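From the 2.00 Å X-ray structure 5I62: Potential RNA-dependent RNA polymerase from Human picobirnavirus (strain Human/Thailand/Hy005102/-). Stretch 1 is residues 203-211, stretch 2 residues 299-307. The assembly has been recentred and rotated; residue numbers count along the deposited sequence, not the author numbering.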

# COMPACT_ATOMS: atom_id res chain seq x y z
N VAL A 203 -6.87 7.70 4.82
CA VAL A 203 -6.06 8.16 3.71
C VAL A 203 -5.83 9.65 3.88
O VAL A 203 -6.79 10.40 4.10
CB VAL A 203 -6.73 7.87 2.35
CG1 VAL A 203 -5.83 8.37 1.20
CG2 VAL A 203 -6.99 6.39 2.19
N TRP A 204 -4.58 10.08 3.78
CA TRP A 204 -4.22 11.49 3.73
C TRP A 204 -4.15 11.90 2.25
O TRP A 204 -3.17 11.60 1.56
CB TRP A 204 -2.90 11.75 4.44
CG TRP A 204 -2.95 11.55 5.93
CD1 TRP A 204 -3.20 10.38 6.61
CD2 TRP A 204 -2.77 12.56 6.93
NE1 TRP A 204 -3.17 10.61 7.97
CE2 TRP A 204 -2.92 11.94 8.19
CE3 TRP A 204 -2.51 13.93 6.89
CZ2 TRP A 204 -2.81 12.64 9.39
CZ3 TRP A 204 -2.39 14.63 8.08
CH2 TRP A 204 -2.55 13.98 9.31
N MET A 205 -5.19 12.57 1.76
CA MET A 205 -5.25 12.97 0.35
C MET A 205 -4.52 14.31 0.23
O MET A 205 -5.02 15.34 0.69
CB MET A 205 -6.70 13.07 -0.12
CG MET A 205 -7.42 11.72 -0.17
SD MET A 205 -9.19 11.95 -0.49
CE MET A 205 -9.71 10.26 -0.56
N PHE A 206 -3.32 14.29 -0.35
CA PHE A 206 -2.40 15.42 -0.32
C PHE A 206 -2.73 16.43 -1.40
O PHE A 206 -3.24 16.07 -2.46
CB PHE A 206 -0.97 14.94 -0.52
CG PHE A 206 -0.24 14.62 0.75
CD1 PHE A 206 -0.80 13.76 1.68
CD2 PHE A 206 0.99 15.17 1.03
CE1 PHE A 206 -0.14 13.43 2.85
CE2 PHE A 206 1.67 14.85 2.20
CZ PHE A 206 1.09 13.98 3.12
N PRO A 207 -2.40 17.71 -1.17
CA PRO A 207 -2.47 18.71 -2.24
C PRO A 207 -1.58 18.31 -3.40
O PRO A 207 -0.46 17.84 -3.22
CB PRO A 207 -1.96 19.99 -1.57
CG PRO A 207 -2.13 19.77 -0.10
CD PRO A 207 -1.88 18.28 0.09
N PHE A 208 -2.11 18.52 -4.61
CA PHE A 208 -1.37 18.29 -5.85
C PHE A 208 0.02 18.94 -5.79
O PHE A 208 1.02 18.31 -6.14
CB PHE A 208 -2.20 18.85 -7.01
CG PHE A 208 -1.76 18.41 -8.40
CD1 PHE A 208 -0.92 17.33 -8.59
CD2 PHE A 208 -2.23 19.10 -9.53
CE1 PHE A 208 -0.54 16.94 -9.87
CE2 PHE A 208 -1.84 18.73 -10.80
CZ PHE A 208 -0.99 17.64 -10.98
N ALA A 209 0.09 20.20 -5.35
CA ALA A 209 1.38 20.91 -5.31
C ALA A 209 2.39 20.20 -4.42
O ALA A 209 3.58 20.10 -4.77
CB ALA A 209 1.18 22.36 -4.84
N VAL A 210 1.96 19.70 -3.26
CA VAL A 210 2.88 18.97 -2.39
C VAL A 210 3.33 17.68 -3.07
O VAL A 210 4.53 17.36 -3.08
CB VAL A 210 2.25 18.68 -1.01
CG1 VAL A 210 3.22 17.83 -0.13
CG2 VAL A 210 1.88 19.97 -0.29
N ASN A 211 2.39 16.92 -3.63
CA ASN A 211 2.74 15.66 -4.29
C ASN A 211 3.71 15.88 -5.45
O ASN A 211 4.64 15.10 -5.65
CB ASN A 211 1.48 14.94 -4.76
CG ASN A 211 0.84 14.09 -3.68
OD1 ASN A 211 1.49 13.70 -2.69
ND2 ASN A 211 -0.42 13.79 -3.85
N PRO A 299 9.83 17.45 5.09
CA PRO A 299 9.09 17.37 6.36
C PRO A 299 7.58 17.48 6.22
O PRO A 299 6.88 17.19 7.20
CB PRO A 299 9.63 18.55 7.19
CG PRO A 299 10.38 19.40 6.26
CD PRO A 299 10.77 18.59 5.07
N ILE A 300 7.05 17.90 5.06
CA ILE A 300 5.62 18.25 4.98
C ILE A 300 4.73 17.05 5.25
O ILE A 300 3.69 17.17 5.90
CB ILE A 300 5.30 18.89 3.62
CG1 ILE A 300 5.97 20.26 3.51
CG2 ILE A 300 3.79 18.98 3.37
CD1 ILE A 300 5.97 20.80 2.10
N LYS A 301 5.12 15.87 4.76
CA LYS A 301 4.27 14.70 4.93
C LYS A 301 4.11 14.32 6.40
O LYS A 301 3.17 13.59 6.74
CB LYS A 301 4.81 13.53 4.12
CG LYS A 301 6.17 12.99 4.66
CD LYS A 301 6.72 11.83 3.84
CE LYS A 301 7.51 12.31 2.62
NZ LYS A 301 8.86 12.84 2.99
N TYR A 302 5.00 14.80 7.28
CA TYR A 302 4.94 14.54 8.71
C TYR A 302 4.35 15.68 9.52
O TYR A 302 4.27 15.59 10.75
CB TYR A 302 6.35 14.22 9.23
CG TYR A 302 7.00 13.08 8.47
CD1 TYR A 302 6.48 11.80 8.55
CD2 TYR A 302 8.10 13.29 7.64
CE1 TYR A 302 7.04 10.74 7.84
CE2 TYR A 302 8.68 12.23 6.92
CZ TYR A 302 8.13 10.96 7.03
OH TYR A 302 8.66 9.88 6.35
N ALA A 303 3.94 16.77 8.86
CA ALA A 303 3.44 17.94 9.58
C ALA A 303 2.25 18.63 8.91
O ALA A 303 1.74 19.60 9.47
CB ALA A 303 4.56 18.97 9.78
N ILE A 304 1.81 18.18 7.74
CA ILE A 304 0.79 18.91 6.98
C ILE A 304 -0.52 18.94 7.76
O ILE A 304 -0.86 17.93 8.41
CB ILE A 304 0.60 18.29 5.58
CG1 ILE A 304 -0.25 19.19 4.66
CG2 ILE A 304 0.01 16.87 5.68
CD1 ILE A 304 -0.26 18.73 3.22
N PRO A 305 -1.25 20.06 7.79
CA PRO A 305 -2.55 20.06 8.47
C PRO A 305 -3.50 19.07 7.81
O PRO A 305 -3.30 18.65 6.68
CB PRO A 305 -3.04 21.51 8.31
CG PRO A 305 -1.76 22.32 8.09
CD PRO A 305 -0.89 21.41 7.28
N LEU A 306 -4.54 18.70 8.55
CA LEU A 306 -5.56 17.76 8.08
C LEU A 306 -6.94 18.40 8.10
O LEU A 306 -7.44 18.75 9.18
CB LEU A 306 -5.58 16.50 8.94
CG LEU A 306 -6.63 15.47 8.56
CD1 LEU A 306 -6.37 14.86 7.16
CD2 LEU A 306 -6.67 14.37 9.63
N ALA A 307 -7.57 18.50 6.93
CA ALA A 307 -8.97 18.94 6.82
C ALA A 307 -9.84 17.69 6.93
O ALA A 307 -9.90 16.87 6.02
CB ALA A 307 -9.21 19.68 5.51

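How does each backbone run where the two stretches meet? Stretch 1 enters as a strand through Met205, turns at Phe206 and Pro207, and starts a helix at Phe208. Pro207, with phi at -58°, takes the N-cap position, and its carbonyl O accepts a 3.0 Å hydrogen bond from Asn211 N in the first helical turn. Stretch 2 is a compact turn that opens into a strand at Leu306. Ile300 O accepts two bonds within that turn, from Ala303 N at 3.0 Å and a weak one from Ile304 N at 2.8 Å. No hydrogen bond crosses between the stretches, and their backbones stay well apart: even Trp204 CA and Leu306 CA are 7.7 Å from each other. The gap is bridged by side chains.

Which residue ties the contact together? Ile304 does, touching Trp204, Phe206, Pro207 and Val210. Its CA-to-CB bond points toward stretch 1, and with both chi angles t the chain is extended, carrying Ile304 CD1 to 3.6 Å from Pro207 CD and 4.3 Å from Val210 CG2. The other branch ends in Ile304 CG2, which lies 4.0 Å from Phe206 CZ and 4.1 Å from Trp204 CE3. A branched aliphatic side chain suits this place because its two arms can meet different neighbours without leaving a polar group unsatisfied.

How do the aromatic rings reach across? Both Trp204 and Phe206 leave their backbone sideways, yet the ends of their side chains come nearer to stretch 2. Leu306 CD1 sits over one face of the indole, 4.2 Å from the centroid of the Trp204 six-membered ring and 17° off its normal, a CH-pi contact; Leu306 CB also approaches Trp204 CZ3 at 3.8 Å. At the edge of the same ring, Ile304 O is 3.7 Å from Trp204 CZ3. Phe206 instead presents its edge to the turn, with Phe206 CZ 3.7 Å from Lys301 CA and 3.9 Å from Lys301 CB.

What closes the helical end, and where does the lysine charge go? Val210 and Ile300 point toward each other's stretches and meet at 3.7 Å between Val210 CG1 and Ile300 CG2, a close fit of two beta-branched side chains. Lys301 lends its backbone and the base of its side chain to Phe206, while its end leads away and NZ is hydrogen-bonded to a residue flanking one of the stretches. The contact, burying 385 Å² in all, is thus predominantly apolar.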